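Local coordinates for TraM protein (Plasmid R64, PDB 3WZ3) that is of unconfirmed function but probably serves as an inner-membrane component, with a periplasmic domain, of a type IVB secretion system, at residues Val76-Gly81 and Phe89-Tyr94; Val113-Ile118 and Gln134-Asn139. All blocks are in the same frame, centred on the assembly; numbering follows the deposited sequence. Where two conformers were deposited one is given.

Contact 1: Val76-Gly81 and Phe89-Tyr94; sequences VLVRQG and FWTFQY
A classic beta bulge interrupts the hairpin formed by strands 67-82 and 88-101, where V78 and R79 together face one residue, T91. The carbonyl T91 O takes a short bond from V78 N at 2.8 Å and a weak one from R79 N at 3.5 Å. T91 N returns a nearly straight bond to R79 O (174° at the hydrogen). Regular antiparallel pairing resumes on either side, V76 with Q93 and G81 with F89. L77 leans over F92: CG anti to the backbone N (chi1 -178°) and chi2 near 78° together bring CD1 over the ring face, 4.0 Å from the F92 centroid, in a CH-pi contact. That methyl also reaches W90 CB, and both aromatic residues pack under helix 7-22. On the other face of the sheet, R79 bends at chi3 and the guanidinium lies beneath V78 CG1; water 1 joins R79 NH1 to T91 OG1, which is hydrogen-bonded also to T117 OG1. The F89 ring swings back over the G81 backbone, with CD2 3.2 Å from G81 O. Q80 OE1 hydrogen-bonds to W88 NE1 and, through water 2, to W90 NE1. Such an offset, two residues opposite one, defines the bulge in this edge strand.

Contact 2: Val113-Ile118 and Gln134-Asn139; sequences VFEITI and QMISRN
E115 leaves strand 110-120 extended, CG anti to the backbone N (chi1 -178°), rises from the same face as I136 and R138 and runs alongside both. Its CB lies 3.6 Å from R138 NH1, and CD, too, lies beside that nitrogen. OE2 receives R138 NH1 at 2.6 Å in a nearly straight salt bridge (172° at the hydrogen): OE2 lies in the guanidinium plane, while NH1 comes to it from above the carboxylate plane; Q93 NE2 of the adjacent strand binds the same oxygen. OE1 approaches I136 CD1 and accepts from two waters: water 3, shared with T117 OG1 and Q134 NE2, and water 4, which also meets R138 NH2. I136 CG2 sits over the centre of the R138 guanidinium, 3.9 Å above its plane. All this decorates one face of a regular antiparallel hairpin, the last two strands of a sheet in an NTF2-like domain, with E115 and I136 exchanging bonds of 2.8 Å (E115 N to I136 O and I136 N to E115 O). The other face packs against helix 7-22. There F114 takes S137 CB over its ring in a CH-pi contact and M135 CG at its edge, with the selenium of the selenomethionine placed obliquely, 5.2 Å from the centroid, as a Met-aromatic contact. M135 bends at chi3 (-86°), pressing CE against I116 CD1 at 3.3 Å, tighter than usual carbon packing.

How the contacts relate
Contacts 1 and 2 are the first and the last strand pairs of one four-stranded antiparallel sheet, whose strands lie side by side in chain order. Contact 1 closes before contact 2 opens, and their centres are about 10 Å apart. Strands 88-101 and 110-120 are the inner pair, so segments 89-94 and 113-118 are neighbours and bind directly: Y94 O lies 2.8 Å from F114 N, a probable hydrogen bond, and backbone bonds also join F92 with I116 and W90 with I118. Helix 7-22 packs on both contacts, touching F92 and Y94 in one and F114 and M135 in the other. The example illustrates how two outer strand pairs, joined through their inner strands, form a continuous sheet with helix 7-22 packed on one face, consistent with an NTF2-like periplasmic domain.

Contact 1: Val76-Gly81 and Phe89-Tyr94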
loop_
_atom_site.group_PDB
_atom_site.type_symbol
_atom_site.label_atom_id
_atom_site.label_comp_id
_atom_site.label_asym_id
_atom_site.label_seq_id
_atom_site.Cartn_x
_atom_site.Cartn_y
_atom_site.Cartn_z
ATOM N N VAL A 76 4.589 11.952 -5.056
ATOM C CA VAL A 76 5.868 12.599 -5.342
ATOM C C VAL A 76 7.039 11.780 -4.806
ATOM O O VAL A 76 6.921 11.074 -3.786
ATOM C CB VAL A 76 5.973 14.027 -4.765
ATOM C CG1 VAL A 76 4.914 14.940 -5.403
ATOM C CG2 VAL A 76 5.857 13.993 -3.277
ATOM N N LEU A 77 8.173 11.871 -5.490
ATOM C CA LEU A 77 9.424 11.334 -4.981
ATOM C C LEU A 77 9.992 12.232 -3.889
ATOM O O LEU A 77 10.167 13.449 -4.094
ATOM C CB LEU A 77 10.458 11.205 -6.108
ATOM C CG LEU A 77 11.776 10.596 -5.635
ATOM C CD1 LEU A 77 11.651 9.087 -5.503
ATOM C CD2 LEU A 77 12.922 10.943 -6.613
ATOM N N VAL A 78 10.247 11.657 -2.723
ATOM C CA VAL A 78 10.930 12.368 -1.645
ATOM C C VAL A 78 12.442 12.313 -1.883
ATOM O O VAL A 78 13.102 13.353 -1.951
ATOM C CB VAL A 78 10.613 11.756 -0.294
ATOM C CG1 VAL A 78 11.271 12.583 0.802
ATOM C CG2 VAL A 78 9.106 11.721 -0.086
ATOM N N ARG A 79 12.979 11.109 -2.051
ATOM C CA ARG A 79 14.407 10.903 -2.257
ATOM C C ARG A 79 14.634 9.528 -2.854
ATOM O O ARG A 79 13.732 8.673 -2.863
ATOM C CB ARG A 79 15.164 11.011 -0.936
ATOM C CG ARG A 79 14.945 9.807 -0.023
ATOM C CD ARG A 79 15.739 9.894 1.277
ATOM N NE ARG A 79 15.406 11.120 1.991
ATOM C CZ ARG A 79 14.375 11.242 2.819
ATOM N NH1 ARG A 79 13.595 10.194 3.079
ATOM N NH2 ARG A 79 14.130 12.402 3.405
ATOM N N GLN A 80 15.831 9.320 -3.377
ATOM C CA GLN A 80 16.232 8.026 -3.887
ATOM C C GLN A 80 17.710 7.878 -3.643
ATOM O O GLN A 80 18.397 8.858 -3.334
ATOM C CB GLN A 80 15.919 7.888 -5.371
ATOM C CG GLN A 80 16.628 8.914 -6.279
ATOM C CD GLN A 80 16.267 8.683 -7.731
ATOM O OE1 GLN A 80 16.320 7.553 -8.211
ATOM N NE2 GLN A 80 15.838 9.737 -8.425
ATOM N N GLY A 81 18.205 6.658 -3.764
ATOM C CA GLY A 81 19.602 6.405 -3.453
ATOM C C GLY A 81 19.857 4.929 -3.367
ATOM O O GLY A 81 19.036 4.120 -3.836
ATOM N N PHE A 89 16.913 2.256 -4.165
ATOM C CA PHE A 89 15.584 2.447 -3.580
ATOM C C PHE A 89 15.060 3.830 -3.932
ATOM O O PHE A 89 15.823 4.758 -4.272
ATOM C CB PHE A 89 15.612 2.287 -2.056
ATOM C CG PHE A 89 16.250 3.453 -1.345
ATOM C CD1 PHE A 89 15.490 4.549 -0.972
ATOM C CD2 PHE A 89 17.623 3.455 -1.078
ATOM C CE1 PHE A 89 16.083 5.651 -0.339
ATOM C CE2 PHE A 89 18.216 4.544 -0.430
ATOM C CZ PHE A 89 17.446 5.635 -0.072
ATOM N N TRP A 90 13.739 3.956 -3.839
ATOM C CA TRP A 90 13.047 5.221 -4.013
ATOM C C TRP A 90 12.055 5.354 -2.860
ATOM O O TRP A 90 11.390 4.374 -2.494
ATOM C CB TRP A 90 12.216 5.255 -5.288
ATOM C CG TRP A 90 12.891 4.938 -6.577
ATOM C CD1 TRP A 90 13.357 5.845 -7.509
ATOM C CD2 TRP A 90 13.107 3.639 -7.149
ATOM N NE1 TRP A 90 13.858 5.173 -8.611
ATOM C CE2 TRP A 90 13.716 3.824 -8.400
ATOM C CE3 TRP A 90 12.854 2.332 -6.713
ATOM C CZ2 TRP A 90 14.055 2.766 -9.224
ATOM C CZ3 TRP A 90 13.204 1.281 -7.540
ATOM C CH2 TRP A 90 13.797 1.507 -8.781
ATOM N N THR A 91 11.940 6.548 -2.290
ATOM C CA THR A 91 10.915 6.832 -1.282
ATOM C C THR A 91 9.922 7.838 -1.849
ATOM O O THR A 91 10.306 8.935 -2.272
ATOM C CB THR A 91 11.558 7.379 -0.006
ATOM O OG1 THR A 91 12.442 6.397 0.553
ATOM C CG2 THR A 91 10.487 7.773 1.029
ATOM N N PHE A 92 8.642 7.468 -1.838
ATOM C CA PHE A 92 7.557 8.285 -2.360
ATOM C C PHE A 92 6.563 8.605 -1.267
ATOM O O PHE A 92 6.416 7.857 -0.304
ATOM C CB PHE A 92 6.779 7.537 -3.463
ATOM C CG PHE A 92 7.587 7.247 -4.705
ATOM C CD1 PHE A 92 7.751 8.207 -5.690
ATOM C CD2 PHE A 92 8.174 6.015 -4.882
ATOM C CE1 PHE A 92 8.501 7.928 -6.837
ATOM C CE2 PHE A 92 8.911 5.735 -6.008
ATOM C CZ PHE A 92 9.081 6.694 -6.983
ATOM N N GLN A 93 5.817 9.682 -1.444
ATOM C CA GLN A 93 4.643 9.943 -0.617
ATOM C C GLN A 93 3.431 10.169 -1.496
ATOM O O GLN A 93 3.524 10.835 -2.527
ATOM C CB GLN A 93 4.878 11.143 0.311
ATOM C CG GLN A 93 5.739 10.794 1.541
ATOM C CD GLN A 93 5.975 11.969 2.447
ATOM O OE1 GLN A 93 5.495 13.068 2.176
ATOM N NE2 GLN A 93 6.747 11.763 3.507
ATOM N N TYR A 94 2.297 9.589 -1.101
ATOM C CA TYR A 94 1.045 9.709 -1.847
ATOM C C TYR A 94 -0.098 10.066 -0.911
ATOM O O TYR A 94 -0.250 9.434 0.121
ATOM C CB TYR A 94 0.653 8.357 -2.470
ATOM C CG TYR A 94 1.676 7.648 -3.322
ATOM C CD1 TYR A 94 2.660 6.876 -2.731
ATOM C CD2 TYR A 94 1.594 7.662 -4.722
ATOM C CE1 TYR A 94 3.577 6.164 -3.493
ATOM C CE2 TYR A 94 2.498 6.942 -5.492
ATOM C CZ TYR A 94 3.483 6.211 -4.866
ATOM O OH TYR A 94 4.392 5.491 -5.619
HETATM O O HOH W 1 13.877 7.354 2.641
HETATM O O HOH W 2 15.749 6.414 -10.534
#

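Contact 2: Val113-Ile118 and Gln134-Asn139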
loop_
_atom_site.group_PDB
_atom_site.type_symbol
_atom_site.label_atom_id
_atom_site.label_comp_id
_atom_site.label_asym_id
_atom_site.label_seq_id
_atom_site.Cartn_x
_atom_site.Cartn_y
_atom_site.Cartn_z
ATOM N N VAL A 113 -1.479 10.634 4.256
ATOM C CA VAL A 113 -0.382 10.614 3.301
ATOM C C VAL A 113 0.413 9.350 3.601
ATOM O O VAL A 113 0.928 9.179 4.705
ATOM C CB VAL A 113 0.533 11.865 3.402
ATOM C CG1 VAL A 113 1.697 11.728 2.450
ATOM C CG2 VAL A 113 -0.264 13.123 3.054
ATOM N N PHE A 114 0.508 8.455 2.623
ATOM C CA PHE A 114 1.338 7.266 2.784
ATOM C C PHE A 114 2.747 7.440 2.260
ATOM O O PHE A 114 2.938 7.905 1.135
ATOM C CB PHE A 114 0.713 6.077 2.067
ATOM C CG PHE A 114 -0.321 5.362 2.875
ATOM C CD1 PHE A 114 -1.569 5.918 3.081
ATOM C CD2 PHE A 114 -0.036 4.135 3.443
ATOM C CE1 PHE A 114 -2.528 5.254 3.827
ATOM C CE2 PHE A 114 -0.986 3.462 4.205
ATOM C CZ PHE A 114 -2.234 4.029 4.400
ATOM N N GLU A 115 3.717 7.062 3.065
ATOM C CA GLU A 115 5.107 7.009 2.607
ATOM C C GLU A 115 5.453 5.561 2.302
ATOM O O GLU A 115 5.196 4.673 3.120
ATOM C CB GLU A 115 6.055 7.585 3.650
ATOM C CG GLU A 115 7.502 7.576 3.186
ATOM C CD GLU A 115 8.412 8.112 4.232
ATOM O OE1 GLU A 115 9.422 7.442 4.556
ATOM O OE2 GLU A 115 8.107 9.200 4.768
ATOM N N ILE A 116 6.021 5.337 1.127
ATOM C CA ILE A 116 6.347 4.026 0.604
ATOM C C ILE A 116 7.808 4.047 0.164
ATOM O O ILE A 116 8.190 4.913 -0.626
ATOM C CB ILE A 116 5.470 3.761 -0.656
ATOM C CG1 ILE A 116 3.985 3.839 -0.287
ATOM C CG2 ILE A 116 5.818 2.428 -1.302
ATOM C CD1 ILE A 116 3.615 2.805 0.666
ATOM N N THR A 117 8.635 3.142 0.675
ATOM C CA THR A 117 9.972 2.961 0.129
ATOM C C THR A 117 10.004 1.662 -0.667
ATOM O O THR A 117 9.671 0.584 -0.140
ATOM C CB THR A 117 11.074 2.963 1.179
ATOM O OG1 THR A 117 11.144 4.257 1.799
ATOM C CG2 THR A 117 12.422 2.717 0.512
ATOM N N ILE A 118 10.370 1.786 -1.934
ATOM C CA ILE A 118 10.440 0.678 -2.874
ATOM C C ILE A 118 11.903 0.376 -3.115
ATOM O O ILE A 118 12.699 1.297 -3.355
ATOM C CB ILE A 118 9.771 1.058 -4.195
ATOM C CG1 ILE A 118 8.279 1.275 -3.968
ATOM C CG2 ILE A 118 9.995 -0.040 -5.251
ATOM C CD1 ILE A 118 7.567 1.955 -5.119
ATOM N N GLN A 134 9.067 -0.620 3.047
ATOM C CA GLN A 134 8.541 0.150 4.175
ATOM C C GLN A 134 7.301 0.900 3.757
ATOM O O GLN A 134 7.272 1.481 2.679
ATOM C CB GLN A 134 9.580 1.138 4.718
ATOM C CG GLN A 134 9.140 1.766 6.051
ATOM C CD GLN A 134 10.228 2.563 6.718
ATOM O OE1 GLN A 134 10.551 2.341 7.887
ATOM N NE2 GLN A 134 10.786 3.507 5.997
HETATM N N MSE A 135 6.277 0.862 4.611
HETATM C CA MSE A 135 5.014 1.575 4.397
HETATM C C MSE A 135 4.645 2.262 5.698
HETATM O O MSE A 135 4.593 1.614 6.755
HETATM C CB MSE A 135 3.886 0.624 4.006
HETATM C CG MSE A 135 2.551 1.319 3.892
HETATM SE SE MSE A 135 1.138 0.167 3.131
HETATM C CE MSE A 135 1.418 0.454 1.236
ATOM N N ILE A 136 4.434 3.572 5.630
ATOM C CA ILE A 136 4.118 4.365 6.816
ATOM C C ILE A 136 2.927 5.241 6.501
ATOM O O ILE A 136 2.958 6.017 5.548
ATOM C CB ILE A 136 5.259 5.305 7.203
ATOM C CG1 ILE A 136 6.530 4.515 7.528
ATOM C CG2 ILE A 136 4.844 6.179 8.393
ATOM C CD1 ILE A 136 7.782 5.367 7.570
ATOM N N SER A 137 1.869 5.108 7.288
ATOM C CA SER A 137 0.680 5.924 7.140
ATOM C C SER A 137 0.784 7.131 8.051
ATOM O O SER A 137 1.103 7.008 9.237
ATOM C CB SER A 137 -0.574 5.113 7.520
ATOM O OG SER A 137 -1.762 5.906 7.425
ATOM N N ARG A 138 0.517 8.309 7.510
ATOM C CA ARG A 138 0.403 9.477 8.361
ATOM C C ARG A 138 -0.898 10.195 8.132
ATOM O O ARG A 138 -1.348 10.346 7.006
ATOM C CB ARG A 138 1.562 10.419 8.125
ATOM C CG ARG A 138 2.858 9.830 8.570
ATOM C CD ARG A 138 3.990 10.610 7.989
ATOM N NE ARG A 138 5.260 10.131 8.510
ATOM C CZ ARG A 138 6.298 9.810 7.743
ATOM N NH1 ARG A 138 6.202 9.928 6.429
ATOM N NH2 ARG A 138 7.429 9.385 8.292
ATOM N N ASN A 139 -1.529 10.600 9.230
ATOM C CA ASN A 139 -2.784 11.333 9.163
ATOM C C ASN A 139 -2.614 12.625 8.391
ATOM O O ASN A 139 -1.600 13.298 8.517
ATOM C CB ASN A 139 -3.295 11.634 10.569
ATOM C CG ASN A 139 -3.630 10.381 11.336
ATOM O OD1 ASN A 139 -3.911 9.339 10.745
ATOM N ND2 ASN A 139 -3.605 10.470 12.661
HETATM O O HOH W 3 9.697 4.824 3.877
HETATM O O HOH W 4 10.125 8.253 7.535
#